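Local structure of transglutaminase-like enzymes, putative cysteine protease (Cytophaga hutchinsonii, 3ISR) at residues 131-136 and 191-195; 150-155 and 229-233. The protein probably acts as a cysteine-dependent hydrolase of the transglutaminase-like superfamily, perhaps as a cysteine protease. All coordinates share one frame. Residue numbers count along the deposited sequence, not the author numbering.

Contact 1 (131-136 and 191-195); sequences LAYKEF and LCRAL
Residues 131-136 are the last turns of a helix. Glu135 N hydrogen-bonds to Leu131 O (2.9 Å) and Phe136 N to Ala132 O (2.8 Å). At Phe136, the last residue of the helix, phi stretches to about -125°. Residues 191-195 run out of the end of helix 181-194, with Leu195 in the loop. Leu195 N hydrogen-bonds to Cys192 O (3.0 Å) and only weakly to Leu191 O (3.4 Å). The backbones come closest at Ala132 and Leu191, with CA atoms 5.9 Å apart. The small Ala132 and Ala194 allow close packing: their CB atoms touch at 3.7 Å. The contacts between side chains are all apolar. Leu191 (m, t) sets CD2 3.7 Å from Leu131 CD2 and 4.1 Å from Ala132 CB. Its CD1 is 4.1 Å from Phe136 CE2. Leu195 (m, t) sets CG 4.0 Å from Ala132 CB and CD1 4.0 Å from Phe136 CB. Leu195 CD2 also lies 3.7 Å from the backbone Ala132 O. Two C-terminal helix ends thus pack together in the helical part of the transglutaminase-like domain. Lys134 forms a salt bridge to Glu158 of a second copy of the protein. Ile149 of helix 142-156 touches both Phe136 and Leu195, so that helix joins the cluster.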
loop_
_atom_site.group_PDB
_atom_site.type_symbol
_atom_site.label_atom_id
_atom_site.label_comp_id
_atom_site.label_asym_id
_atom_site.label_seq_id
_atom_site.Cartn_x
_atom_site.Cartn_y
_atom_site.Cartn_z
ATOM N N LEU B 131 -6.943 14.845 2.872
ATOM C CA LEU B 131 -6.349 14.852 4.203
ATOM C C LEU B 131 -5.730 16.206 4.521
ATOM O O LEU B 131 -5.978 16.751 5.585
ATOM C CB LEU B 131 -5.293 13.735 4.344
ATOM C CG LEU B 131 -4.525 13.600 5.673
ATOM C CD1 LEU B 131 -4.149 12.134 5.931
ATOM C CD2 LEU B 131 -3.260 14.501 5.722
ATOM N N ALA B 132 -4.918 16.734 3.602
ATOM C CA ALA B 132 -4.228 18.011 3.840
ATOM C C ALA B 132 -5.213 19.163 3.961
ATOM O O ALA B 132 -5.031 20.055 4.790
ATOM C CB ALA B 132 -3.209 18.304 2.742
ATOM N N TYR B 133 -6.243 19.156 3.125
ATOM C CA TYR B 133 -7.260 20.194 3.200
ATOM C C TYR B 133 -8.001 20.106 4.530
ATOM O O TYR B 133 -8.251 21.114 5.168
ATOM C CB TYR B 133 -8.261 20.119 2.036
ATOM C CG TYR B 133 -9.218 21.302 2.039
ATOM C CD1 TYR B 133 -8.789 22.569 1.631
ATOM C CD2 TYR B 133 -10.545 21.158 2.465
ATOM C CE1 TYR B 133 -9.665 23.673 1.643
ATOM C CE2 TYR B 133 -11.426 22.248 2.480
ATOM C CZ TYR B 133 -10.977 23.499 2.067
ATOM O OH TYR B 133 -11.834 24.578 2.073
ATOM N N LYS B 134 -8.340 18.883 4.937
ATOM C CA LYS B 134 -9.058 18.638 6.197
ATOM C C LYS B 134 -8.266 19.167 7.379
ATOM O O LYS B 134 -8.800 19.830 8.258
ATOM C CB LYS B 134 -9.230 17.143 6.404
ATOM C CG LYS B 134 -10.636 16.716 6.641
ATOM C CD LYS B 134 -11.185 16.104 5.374
ATOM C CE LYS B 134 -12.629 16.491 5.187
ATOM N NZ LYS B 134 -13.074 16.027 3.848
ATOM N N GLU B 135 -6.974 18.851 7.386
ATOM C CA GLU B 135 -6.115 19.150 8.510
ATOM C C GLU B 135 -5.673 20.613 8.519
ATOM O O GLU B 135 -5.612 21.214 9.580
ATOM C CB GLU B 135 -4.906 18.194 8.508
ATOM C CG GLU B 135 -4.188 18.076 9.844
ATOM C CD GLU B 135 -5.122 17.738 11.003
ATOM O OE1 GLU B 135 -5.123 18.505 11.994
ATOM O OE2 GLU B 135 -5.846 16.721 10.920
ATOM N N PHE B 136 -5.391 21.188 7.346
ATOM C CA PHE B 136 -4.755 22.514 7.273
ATOM C C PHE B 136 -5.502 23.556 6.437
ATOM O O PHE B 136 -5.102 24.718 6.402
ATOM C CB PHE B 136 -3.309 22.408 6.744
ATOM C CG PHE B 136 -2.485 21.359 7.423
ATOM C CD1 PHE B 136 -1.950 21.583 8.689
ATOM C CD2 PHE B 136 -2.249 20.143 6.797
ATOM C CE1 PHE B 136 -1.201 20.607 9.324
ATOM C CE2 PHE B 136 -1.493 19.159 7.409
ATOM C CZ PHE B 136 -0.971 19.387 8.690
ATOM N N LEU B 191 2.690 17.270 1.995
ATOM C CA LEU B 191 1.559 18.048 2.501
ATOM C C LEU B 191 1.510 19.447 1.909
ATOM O O LEU B 191 0.430 19.944 1.601
ATOM C CB LEU B 191 1.563 18.065 4.040
ATOM C CG LEU B 191 1.290 16.706 4.716
ATOM C CD1 LEU B 191 1.656 16.769 6.200
ATOM C CD2 LEU B 191 -0.183 16.248 4.542
ATOM N N CYS B 192 2.672 20.078 1.708
ATOM C CA CYS B 192 2.705 21.378 1.004
ATOM C C CYS B 192 2.169 21.273 -0.412
ATOM O O CYS B 192 1.307 22.048 -0.815
ATOM C CB CYS B 192 4.119 21.911 0.897
ATOM S SG CYS B 192 4.753 22.607 2.409
ATOM N N ARG B 193 2.706 20.330 -1.185
ATOM C CA ARG B 193 2.244 20.182 -2.560
ATOM C C ARG B 193 0.757 19.853 -2.623
ATOM O O ARG B 193 0.062 20.267 -3.559
ATOM C CB ARG B 193 3.026 19.091 -3.288
ATOM C CG ARG B 193 4.484 19.436 -3.489
ATOM C CD ARG B 193 5.162 18.394 -4.383
ATOM N NE ARG B 193 6.606 18.647 -4.416
ATOM C CZ ARG B 193 7.526 17.700 -4.510
ATOM N NH1 ARG B 193 7.148 16.418 -4.632
ATOM N NH2 ARG B 193 8.816 18.036 -4.471
ATOM N N ALA B 194 0.272 19.103 -1.640
ATOM C CA ALA B 194 -1.149 18.716 -1.615
ATOM C C ALA B 194 -2.032 19.955 -1.518
ATOM O O ALA B 194 -3.194 19.948 -1.958
ATOM C CB ALA B 194 -1.398 17.769 -0.439
ATOM N N LEU B 195 -1.474 21.019 -0.941
ATOM C CA LEU B 195 -2.155 22.321 -0.792
ATOM C C LEU B 195 -1.750 23.350 -1.852
ATOM O O LEU B 195 -1.982 24.555 -1.678
ATOM C CB LEU B 195 -1.903 22.903 0.615
ATOM C CG LEU B 195 -2.422 22.060 1.789
ATOM C CD1 LEU B 195 -1.744 22.465 3.101
ATOM C CD2 LEU B 195 -3.948 22.123 1.893
#

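Contact 2 (150-155 and 229-233); sequences TDWIYN and FDATR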
loop_
_atom_site.group_PDB
_atom_site.type_symbol
_atom_site.label_atom_id
_atom_site.label_comp_id
_atom_site.label_asym_id
_atom_site.label_seq_id
_atom_site.Cartn_x
_atom_site.Cartn_y
_atom_site.Cartn_z
ATOM N N THR B 150 4.551 21.946 9.518
ATOM C CA THR B 150 5.828 21.612 10.128
ATOM C C THR B 150 5.617 21.287 11.598
ATOM O O THR B 150 6.182 20.314 12.121
ATOM C CB THR B 150 6.819 22.790 9.932
ATOM O OG1 THR B 150 7.006 23.000 8.523
ATOM C CG2 THR B 150 8.158 22.485 10.554
ATOM N N ASP B 151 4.792 22.090 12.264
ATOM C CA ASP B 151 4.506 21.861 13.674
ATOM C C ASP B 151 3.655 20.594 13.870
ATOM O O ASP B 151 3.906 19.811 14.798
ATOM C CB ASP B 151 3.844 23.094 14.315
ATOM C CG ASP B 151 4.811 24.287 14.456
ATOM O OD1 ASP B 151 6.056 24.096 14.333
ATOM O OD2 ASP B 151 4.322 25.425 14.695
ATOM N N TRP B 152 2.668 20.377 13.000
ATOM C CA TRP B 152 1.872 19.149 13.084
ATOM C C TRP B 152 2.781 17.906 12.995
ATOM O O TRP B 152 2.653 16.994 13.790
ATOM C CB TRP B 152 0.771 19.098 12.010
ATOM C CG TRP B 152 -0.132 17.913 12.198
ATOM C CD1 TRP B 152 -1.285 17.864 12.923
ATOM C CD2 TRP B 152 0.086 16.583 11.692
ATOM N NE1 TRP B 152 -1.813 16.592 12.883
ATOM C CE2 TRP B 152 -0.982 15.784 12.146
ATOM C CE3 TRP B 152 1.085 15.996 10.900
ATOM C CZ2 TRP B 152 -1.095 14.423 11.819
ATOM C CZ3 TRP B 152 0.981 14.637 10.581
ATOM C CH2 TRP B 152 -0.100 13.866 11.051
ATOM N N ILE B 153 3.715 17.894 12.045
ATOM C CA ILE B 153 4.613 16.751 11.880
ATOM C C ILE B 153 5.455 16.548 13.144
ATOM O O ILE B 153 5.587 15.432 13.640
ATOM C CB ILE B 153 5.512 16.912 10.636
ATOM C CG1 ILE B 153 4.641 16.903 9.371
ATOM C CG2 ILE B 153 6.573 15.798 10.575
ATOM C CD1 ILE B 153 5.375 17.352 8.091
ATOM N N TYR B 154 6.011 17.632 13.668
ATOM C CA TYR B 154 6.836 17.510 14.875
ATOM C C TYR B 154 6.042 16.891 16.030
ATOM O O TYR B 154 6.554 16.027 16.780
ATOM C CB TYR B 154 7.421 18.866 15.305
ATOM C CG TYR B 154 8.169 18.717 16.602
ATOM C CD1 TYR B 154 9.428 18.111 16.638
ATOM C CD2 TYR B 154 7.592 19.113 17.801
ATOM C CE1 TYR B 154 10.099 17.914 17.833
ATOM C CE2 TYR B 154 8.269 18.932 19.015
ATOM C CZ TYR B 154 9.518 18.333 19.015
ATOM O OH TYR B 154 10.191 18.153 20.201
ATOM N N ASN B 155 4.795 17.342 16.162
ATOM C CA ASN B 155 3.933 16.927 17.259
ATOM C C ASN B 155 3.257 15.568 17.080
ATOM O O ASN B 155 2.777 14.989 18.048
ATOM C CB ASN B 155 2.886 18.015 17.544
ATOM C CG ASN B 155 3.497 19.269 18.148
ATOM O OD1 ASN B 155 3.187 20.383 17.732
ATOM N ND2 ASN B 155 4.361 19.091 19.133
ATOM N N PHE B 229 12.332 24.877 6.193
ATOM C CA PHE B 229 11.544 24.365 7.326
ATOM C C PHE B 229 12.105 23.015 7.736
ATOM O O PHE B 229 12.588 22.272 6.895
ATOM C CB PHE B 229 10.085 24.151 6.931
ATOM C CG PHE B 229 9.332 25.422 6.669
ATOM C CD1 PHE B 229 8.602 26.031 7.680
ATOM C CD2 PHE B 229 9.353 26.004 5.401
ATOM C CE1 PHE B 229 7.894 27.228 7.435
ATOM C CE2 PHE B 229 8.665 27.201 5.146
ATOM C CZ PHE B 229 7.934 27.810 6.164
ATOM N N ASP B 230 12.010 22.671 9.014
ATOM C CA ASP B 230 12.542 21.389 9.470
ATOM C C ASP B 230 11.676 20.882 10.598
ATOM O O ASP B 230 11.821 21.318 11.732
ATOM C CB ASP B 230 14.006 21.540 9.930
ATOM C CG ASP B 230 14.586 20.263 10.509
ATOM O OD1 ASP B 230 13.953 19.193 10.446
ATOM O OD2 ASP B 230 15.703 20.325 11.070
ATOM N N ALA B 231 10.782 19.954 10.276
ATOM C CA ALA B 231 9.840 19.428 11.245
ATOM C C ALA B 231 10.470 18.567 12.326
ATOM O O ALA B 231 9.795 18.265 13.312
ATOM C CB ALA B 231 8.700 18.668 10.548
ATOM N N THR B 232 11.742 18.183 12.183
ATOM C CA THR B 232 12.396 17.428 13.277
ATOM C C THR B 232 12.734 18.326 14.459
ATOM O O THR B 232 12.886 17.845 15.581
ATOM C CB THR B 232 13.718 16.711 12.861
ATOM O OG1 THR B 232 14.733 17.686 12.577
ATOM C CG2 THR B 232 13.498 15.785 11.653
ATOM N N ARG B 233 12.881 19.619 14.182
ATOM C CA ARG B 233 13.390 20.614 15.138
ATOM C C ARG B 233 14.755 20.268 15.737
ATOM O O ARG B 233 15.071 20.709 16.841
ATOM C CB ARG B 233 12.387 20.858 16.267
ATOM C CG ARG B 233 11.113 21.509 15.808
ATOM C CD ARG B 233 10.196 21.733 16.995
ATOM N NE ARG B 233 8.907 22.259 16.568
ATOM C CZ ARG B 233 7.884 22.497 17.379
ATOM N NH1 ARG B 233 6.749 22.967 16.876
ATOM N NH2 ARG B 233 7.991 22.263 18.687
HETATM O O HOH W 1 8.281 22.307 13.916
#
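Residues 150-155 are helical, with Tyr154 N hydrogen-bonded to Thr150 O (3.1 Å). Asp230 to Arg233 form a type I beta turn, closed by a hydrogen bond from Arg233 N to Asp230 O (3.2 Å). Asp230 OD1 accepts hydrogen bonds from Thr232 N (3.0 Å), which makes an Asx turn, and from Thr232 OG1 (2.7 Å). Arg233 has left-handed helical angles. Ala231 packs on the helix: its CB is 3.4 Å from Thr150 O and 3.6 Å from Ile153 CG2. Arg233 lies along the helix surface. Its guanidinium stacks flat on the Tyr154 ring, centres 4.1 Å apart. Arg233 NH1 forms a salt bridge to Asp151 OD1 (2.9 Å). Water 1 bridges Arg233 NE (2.7 Å) and Asp151 OD1 (2.9 Å). The CA-to-CB bond of Asp230 points away from the helix, and its OD2 hydrogen-bonds to His215 NE2. This pairing is consistent with the His-Asp part of a transglutaminase-like catalytic triad. The turn follows strand 225-229, and Phe184 of helix 181-194 touches Ile153, Ala231 and Thr232.

The contacts lie about 15 Å apart between centres, on the same side of the chain's centre. All four segments belong to the transglutaminase-like domain. Along the chain they alternate: 131-136, 150-155, 191-195, then 229-233. Helix 129-136 precedes helix 142-156, and the contacts touch along helix 142-156. Phe136 CE1 is 3.7 Å from Trp152 CB, and Leu191 CD1 is 4.2 Å from Ile153 CD1. Helix 181-194 reaches both contacts too. Contact 1 ties helix ends together. Contact 2 ties helix 142-156 to the turn after strand 225-229, which carries Asp230, a probable member of the catalytic triad. Contact 1 is thus set back from the probable active site.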